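Local coordinates for antifreeze protein (Marinomonas primoryensis, PDB 3P4G) that probably binds ice through ordered surface waters, acting as a hyperactive, calcium-dependent antifreeze protein built as a right-handed beta-helix, at residues 231-245 against 252-266. Numbering follows the deposited sequence. Where two conformers were deposited one is given.
Sequences IQGGTGNDIVRVQSQ and ISLGTGDDVLIVEHE. With CA (calcium ion), chain O; CA (calcium ion), chain N; CA (calcium ion), chain P.
Ile-231 lies alongside Ile-252, and its O accepts a nearly straight bond from Ser-253 N. Ile-231 and Ile-252 hold equivalent positions on successive coils of the right-handed beta-helix. In the turn that follows, the carbonyls of Gly-234, Gly-236, Leu-254 and Thr-256 bind one calcium ion together with Asp-238 OD2 and both carboxylate oxygens of Asp-259. Each aspartate also reaches a second calcium ion, Asp-238 through OD1 and Asp-259 through OD2. Asn-237 OD1 accepts a hydrogen bond from Asp-258 N at 2.9 Å. Asp-238 N donates to Asp-259 OD1 on its anti side, at 2.8 Å, which helps fix the carboxylate. Val-240 faces the interior: CG2 meets Leu-254 CD2 at 3.7 Å, and CG1 meets Leu-261 CD1. Arg-241 CG stands anti to the backbone N (chi1 175°), and bends at chi2 and chi3 bring NH1 to Glu-264 OE2 in a 3.0 Å salt bridge. The guanidinium and carboxylate planes are 11° apart but stepped, with NH1 well out of the carboxylate plane, on the syn side of OE2. Gln-243 NE2 donates a long hydrogen bond to Glu-264 OE1 at 3.3 Å. A water joins Glu-264 OE1 to Gln-243 O. Were Glu-264 replaced by an alanine, the Arg-241 charge would probably lose this mate and the Gln-243 amide would be freer to turn. Shared aspartates link neighbouring calcium ions, consistent with the protein's calcium dependence; the ions probably hold successive turns in register.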
loop_
_atom_site.group_PDB
_atom_site.type_symbol
_atom_site.label_atom_id
_atom_site.label_comp_id
_atom_site.label_asym_id
_atom_site.label_seq_id
_atom_site.Cartn_x
_atom_site.Cartn_y
_atom_site.Cartn_z
ATOM N N ILE A 231 -14.087 0.472 5.794
ATOM C CA ILE A 231 -13.783 -0.030 4.447
ATOM C C ILE A 231 -14.828 0.568 3.488
ATOM O O ILE A 231 -16.028 0.458 3.758
ATOM C CB ILE A 231 -13.888 -1.580 4.359
ATOM C CG1 ILE A 231 -12.899 -2.282 5.285
ATOM C CG2 ILE A 231 -13.695 -2.069 2.855
ATOM C CD1 ILE A 231 -13.104 -3.822 5.389
ATOM N N GLN A 232 -14.367 1.184 2.389
ATOM C CA GLN A 232 -15.240 1.628 1.307
ATOM C C GLN A 232 -14.863 0.831 0.056
ATOM O O GLN A 232 -13.694 0.824 -0.308
ATOM C CB GLN A 232 -15.028 3.148 1.076
ATOM C CG GLN A 232 -15.751 3.706 -0.119
ATOM C CD GLN A 232 -17.257 3.472 -0.045
ATOM O OE1 GLN A 232 -17.846 2.729 -0.846
ATOM N NE2 GLN A 232 -17.888 4.129 0.935
ATOM N N GLY A 233 -15.824 0.164 -0.574
ATOM C CA GLY A 233 -15.533 -0.570 -1.817
ATOM C C GLY A 233 -15.446 0.428 -2.962
ATOM O O GLY A 233 -14.723 0.166 -3.959
ATOM N N GLY A 234 -16.190 1.530 -2.819
ATOM C CA GLY A 234 -16.285 2.585 -3.852
ATOM C C GLY A 234 -17.223 2.149 -4.978
ATOM O O GLY A 234 -17.928 1.120 -4.853
ATOM N N THR A 235 -17.280 2.914 -6.058
ATOM C CA THR A 235 -18.052 2.470 -7.245
ATOM C C THR A 235 -17.404 1.175 -7.778
ATOM O O THR A 235 -16.308 0.784 -7.364
ATOM C CB THR A 235 -18.152 3.538 -8.328
ATOM O OG1 THR A 235 -16.870 3.737 -8.946
ATOM C CG2 THR A 235 -18.566 4.880 -7.659
ATOM N N GLY A 236 -18.064 0.547 -8.713
ATOM C CA GLY A 236 -17.534 -0.692 -9.269
ATOM C C GLY A 236 -18.109 -1.884 -8.529
ATOM O O GLY A 236 -18.721 -1.781 -7.429
ATOM N N ASN A 237 -17.866 -3.044 -9.112
ATOM C CA ASN A 237 -18.373 -4.324 -8.562
ATOM C C ASN A 237 -17.252 -4.991 -7.771
ATOM O O ASN A 237 -16.345 -5.610 -8.347
ATOM C CB ASN A 237 -18.829 -5.200 -9.715
ATOM C CG ASN A 237 -19.763 -4.454 -10.653
ATOM O OD1 ASN A 237 -20.609 -3.683 -10.198
ATOM N ND2 ASN A 237 -19.581 -4.633 -11.982
ATOM N N ASP A 238 -17.272 -4.762 -6.461
ATOM C CA ASP A 238 -16.172 -5.092 -5.549
ATOM C C ASP A 238 -16.442 -6.364 -4.748
ATOM O O ASP A 238 -17.576 -6.753 -4.551
ATOM C CB ASP A 238 -16.002 -3.930 -4.571
ATOM C CG ASP A 238 -15.849 -2.598 -5.309
ATOM O OD1 ASP A 238 -14.816 -2.471 -6.030
ATOM O OD2 ASP A 238 -16.650 -1.648 -5.132
ATOM N N ILE A 239 -15.379 -6.945 -4.219
ATOM C CA ILE A 239 -15.534 -8.040 -3.261
ATOM C C ILE A 239 -14.672 -7.716 -2.020
ATOM O O ILE A 239 -13.472 -7.355 -2.152
ATOM C CB ILE A 239 -15.188 -9.440 -3.841
ATOM C CG1 ILE A 239 -15.384 -10.462 -2.704
ATOM C CG2 ILE A 239 -13.701 -9.517 -4.381
ATOM C CD1 ILE A 239 -15.618 -11.925 -3.219
ATOM N N VAL A 240 -15.287 -7.770 -0.855
ATOM C CA VAL A 240 -14.597 -7.517 0.412
ATOM C C VAL A 240 -14.719 -8.772 1.238
ATOM O O VAL A 240 -15.829 -9.327 1.380
ATOM C CB VAL A 240 -15.217 -6.309 1.155
ATOM C CG1 VAL A 240 -14.565 -6.099 2.539
ATOM C CG2 VAL A 240 -15.060 -4.992 0.308
ATOM N N ARG A 241 -13.602 -9.223 1.798
ATOM C CA ARG A 241 -13.660 -10.376 2.676
ATOM C C ARG A 241 -12.961 -10.003 3.994
ATOM O O ARG A 241 -11.847 -9.463 3.961
ATOM C CB ARG A 241 -12.968 -11.564 2.049
ATOM C CG ARG A 241 -12.869 -12.814 2.968
ATOM C CD ARG A 241 -12.975 -14.063 2.148
ATOM N NE ARG A 241 -11.834 -14.178 1.259
ATOM C CZ ARG A 241 -10.649 -14.674 1.642
ATOM N NH1 ARG A 241 -10.499 -15.083 2.897
ATOM N NH2 ARG A 241 -9.603 -14.742 0.784
ATOM N N VAL A 242 -13.630 -10.275 5.103
ATOM C CA VAL A 242 -13.049 -10.044 6.453
ATOM C C VAL A 242 -13.025 -11.386 7.163
ATOM O O VAL A 242 -14.061 -12.072 7.316
ATOM C CB VAL A 242 -13.835 -9.019 7.314
ATOM C CG1 VAL A 242 -13.179 -8.841 8.739
ATOM C CG2 VAL A 242 -13.990 -7.688 6.578
ATOM N N GLN A 243 -11.842 -11.776 7.632
ATOM C CA GLN A 243 -11.714 -13.124 8.209
ATOM C C GLN A 243 -11.812 -13.248 9.722
ATOM O O GLN A 243 -11.931 -14.368 10.231
ATOM C CB GLN A 243 -10.386 -13.737 7.724
ATOM C CG GLN A 243 -10.285 -13.807 6.225
ATOM C CD GLN A 243 -9.117 -14.644 5.790
ATOM O OE1 GLN A 243 -8.021 -14.140 5.640
ATOM N NE2 GLN A 243 -9.352 -15.942 5.558
ATOM N N SER A 244 -11.744 -12.125 10.436
ATOM C CA SER A 244 -11.879 -12.117 11.894
ATOM C C SER A 244 -12.983 -11.149 12.322
ATOM O O SER A 244 -13.736 -10.672 11.479
ATOM C CB SER A 244 -10.536 -11.788 12.580
ATOM O OG SER A 244 -9.466 -12.609 12.085
ATOM N N GLN A 245 -13.077 -10.868 13.628
ATOM C CA GLN A 245 -14.189 -10.100 14.210
ATOM C C GLN A 245 -14.273 -8.728 13.609
ATOM O O GLN A 245 -13.246 -8.062 13.425
ATOM C CB GLN A 245 -14.004 -9.943 15.718
ATOM C CG GLN A 245 -14.093 -11.244 16.505
ATOM C CD GLN A 245 -12.747 -11.921 16.735
ATOM O OE1 GLN A 245 -11.832 -11.871 15.880
ATOM N NE2 GLN A 245 -12.628 -12.596 17.886
ATOM N N ILE A 252 -18.479 -0.812 7.076
ATOM C CA ILE A 252 -18.097 -1.407 5.770
ATOM C C ILE A 252 -19.168 -1.010 4.796
ATOM O O ILE A 252 -20.314 -1.486 4.914
ATOM C CB ILE A 252 -17.952 -2.961 5.842
ATOM C CG1 ILE A 252 -16.874 -3.331 6.856
ATOM C CG2 ILE A 252 -17.559 -3.560 4.446
ATOM C CD1 ILE A 252 -16.823 -4.831 7.243
ATOM N N SER A 253 -18.788 -0.159 3.836
ATOM C CA SER A 253 -19.716 0.292 2.820
ATOM C C SER A 253 -19.199 -0.136 1.440
ATOM O O SER A 253 -18.031 0.132 1.094
ATOM C CB SER A 253 -19.852 1.790 2.941
ATOM O OG SER A 253 -20.528 2.078 4.152
ATOM N N LEU A 254 -20.058 -0.797 0.668
ATOM C CA LEU A 254 -19.594 -1.412 -0.572
ATOM C C LEU A 254 -19.692 -0.496 -1.782
ATOM O O LEU A 254 -19.064 -0.771 -2.822
ATOM C CB LEU A 254 -20.321 -2.733 -0.834
ATOM C CG LEU A 254 -20.105 -3.765 0.287
ATOM C CD1 LEU A 254 -20.769 -5.153 -0.016
ATOM C CD2 LEU A 254 -18.619 -3.957 0.656
ATOM N N GLY A 255 -20.432 0.596 -1.619
ATOM C CA GLY A 255 -20.506 1.576 -2.646
ATOM C C GLY A 255 -21.519 1.191 -3.741
ATOM O O GLY A 255 -22.232 0.200 -3.658
ATOM N N THR A 256 -21.660 2.051 -4.726
ATOM C CA THR A 256 -22.466 1.684 -5.879
ATOM C C THR A 256 -21.779 0.453 -6.531
ATOM O O THR A 256 -20.633 0.121 -6.214
ATOM C CB THR A 256 -22.589 2.798 -6.931
ATOM O OG1 THR A 256 -21.330 3.014 -7.583
ATOM C CG2 THR A 256 -23.079 4.116 -6.299
ATOM N N GLY A 257 -22.497 -0.152 -7.466
ATOM C CA GLY A 257 -22.080 -1.390 -8.122
ATOM C C GLY A 257 -22.622 -2.604 -7.389
ATOM O O GLY A 257 -23.165 -2.499 -6.286
ATOM N N ASP A 258 -22.350 -3.735 -7.933
ATOM C CA ASP A 258 -22.958 -5.012 -7.566
ATOM C C ASP A 258 -22.000 -5.720 -6.637
ATOM O O ASP A 258 -20.907 -6.164 -7.083
ATOM C CB ASP A 258 -23.258 -5.864 -8.801
ATOM C CG ASP A 258 -24.407 -5.311 -9.623
ATOM O OD1 ASP A 258 -25.149 -4.450 -9.108
ATOM O OD2 ASP A 258 -24.643 -5.679 -10.794
ATOM N N ASP A 259 -21.941 -5.569 -5.287
ATOM C CA ASP A 259 -20.802 -5.921 -4.435
ATOM C C ASP A 259 -21.024 -7.168 -3.613
ATOM O O ASP A 259 -22.172 -7.561 -3.370
ATOM C CB ASP A 259 -20.530 -4.738 -3.498
ATOM C CG ASP A 259 -20.248 -3.472 -4.280
ATOM O OD1 ASP A 259 -19.192 -3.401 -4.927
ATOM O OD2 ASP A 259 -21.081 -2.557 -4.265
ATOM N N VAL A 260 -19.928 -7.767 -3.141
ATOM C CA VAL A 260 -20.008 -8.948 -2.297
ATOM C C VAL A 260 -19.238 -8.668 -1.007
ATOM O O VAL A 260 -18.096 -8.145 -1.048
ATOM C CB VAL A 260 -19.383 -10.199 -3.022
ATOM C CG1 VAL A 260 -19.149 -11.324 -2.006
ATOM C CG2 VAL A 260 -20.309 -10.594 -4.231
ATOM N N LEU A 261 -19.842 -9.013 0.130
ATOM C CA LEU A 261 -19.131 -8.961 1.416
ATOM C C LEU A 261 -19.159 -10.350 2.043
ATOM O O LEU A 261 -20.211 -10.938 2.258
ATOM C CB LEU A 261 -19.796 -7.943 2.357
ATOM C CG LEU A 261 -19.205 -7.944 3.779
ATOM C CD1 LEU A 261 -17.721 -7.525 3.764
ATOM C CD2 LEU A 261 -20.001 -6.889 4.585
ATOM N N ILE A 262 -17.982 -10.888 2.263
ATOM C CA ILE A 262 -17.822 -12.144 2.992
ATOM C C ILE A 262 -17.265 -11.890 4.359
ATOM O O ILE A 262 -16.177 -11.343 4.508
ATOM C CB ILE A 262 -16.925 -13.122 2.221
ATOM C CG1 ILE A 262 -17.600 -13.448 0.879
ATOM C CG2 ILE A 262 -16.766 -14.503 2.979
ATOM C CD1 ILE A 262 -16.663 -13.956 -0.062
ATOM N N VAL A 263 -18.020 -12.327 5.366
ATOM C CA VAL A 263 -17.610 -12.105 6.757
ATOM C C VAL A 263 -17.479 -13.461 7.386
ATOM O O VAL A 263 -18.472 -14.195 7.551
ATOM C CB VAL A 263 -18.563 -11.099 7.495
ATOM C CG1 VAL A 263 -19.903 -11.137 6.945
ATOM C CG2 VAL A 263 -18.614 -11.258 8.970
ATOM N N GLU A 264 -16.250 -13.797 7.788
ATOM C CA GLU A 264 -16.010 -15.160 8.250
ATOM C C GLU A 264 -16.191 -15.361 9.774
ATOM O O GLU A 264 -16.145 -16.495 10.252
ATOM C CB GLU A 264 -14.616 -15.615 7.820
ATOM C CG GLU A 264 -14.403 -15.594 6.312
ATOM C CD GLU A 264 -13.045 -16.175 5.888
ATOM O OE1 GLU A 264 -12.300 -16.687 6.736
ATOM O OE2 GLU A 264 -12.713 -16.129 4.679
ATOM N N HIS A 265 -16.353 -14.267 10.529
ATOM C CA HIS A 265 -16.391 -14.336 11.995
ATOM C C HIS A 265 -17.546 -13.439 12.528
ATOM O O HIS A 265 -18.536 -13.207 11.804
ATOM C CB HIS A 265 -14.965 -13.998 12.530
ATOM C CG HIS A 265 -14.660 -14.653 13.838
ATOM N ND1 HIS A 265 -15.164 -14.188 15.041
ATOM C CD2 HIS A 265 -13.986 -15.793 14.129
ATOM C CE1 HIS A 265 -14.783 -15.002 16.019
ATOM N NE2 HIS A 265 -14.029 -15.954 15.499
ATOM N N GLU A 266 -17.460 -12.972 13.765
ATOM C CA GLU A 266 -18.489 -12.126 14.364
ATOM C C GLU A 266 -18.676 -10.851 13.571
ATOM O O GLU A 266 -17.716 -10.277 13.053
ATOM C CB GLU A 266 -18.102 -11.752 15.810
ATOM C CG GLU A 266 -18.170 -12.921 16.759
ATOM C CD GLU A 266 -17.533 -12.642 18.101
ATOM O OE1 GLU A 266 -17.563 -11.496 18.573
ATOM O OE2 GLU A 266 -17.015 -13.606 18.677
HETATM CA CA CA O . -18.905 -1.093 -5.165
HETATM CA CA CA N . -14.455 -0.086 -6.291
HETATM CA CA CA P . -23.344 -1.884 -3.997
HETATM O O HOH W 1 -20.526 1.185 -9.927
HETATM O O HOH W 2 -11.818 -16.912 9.334
#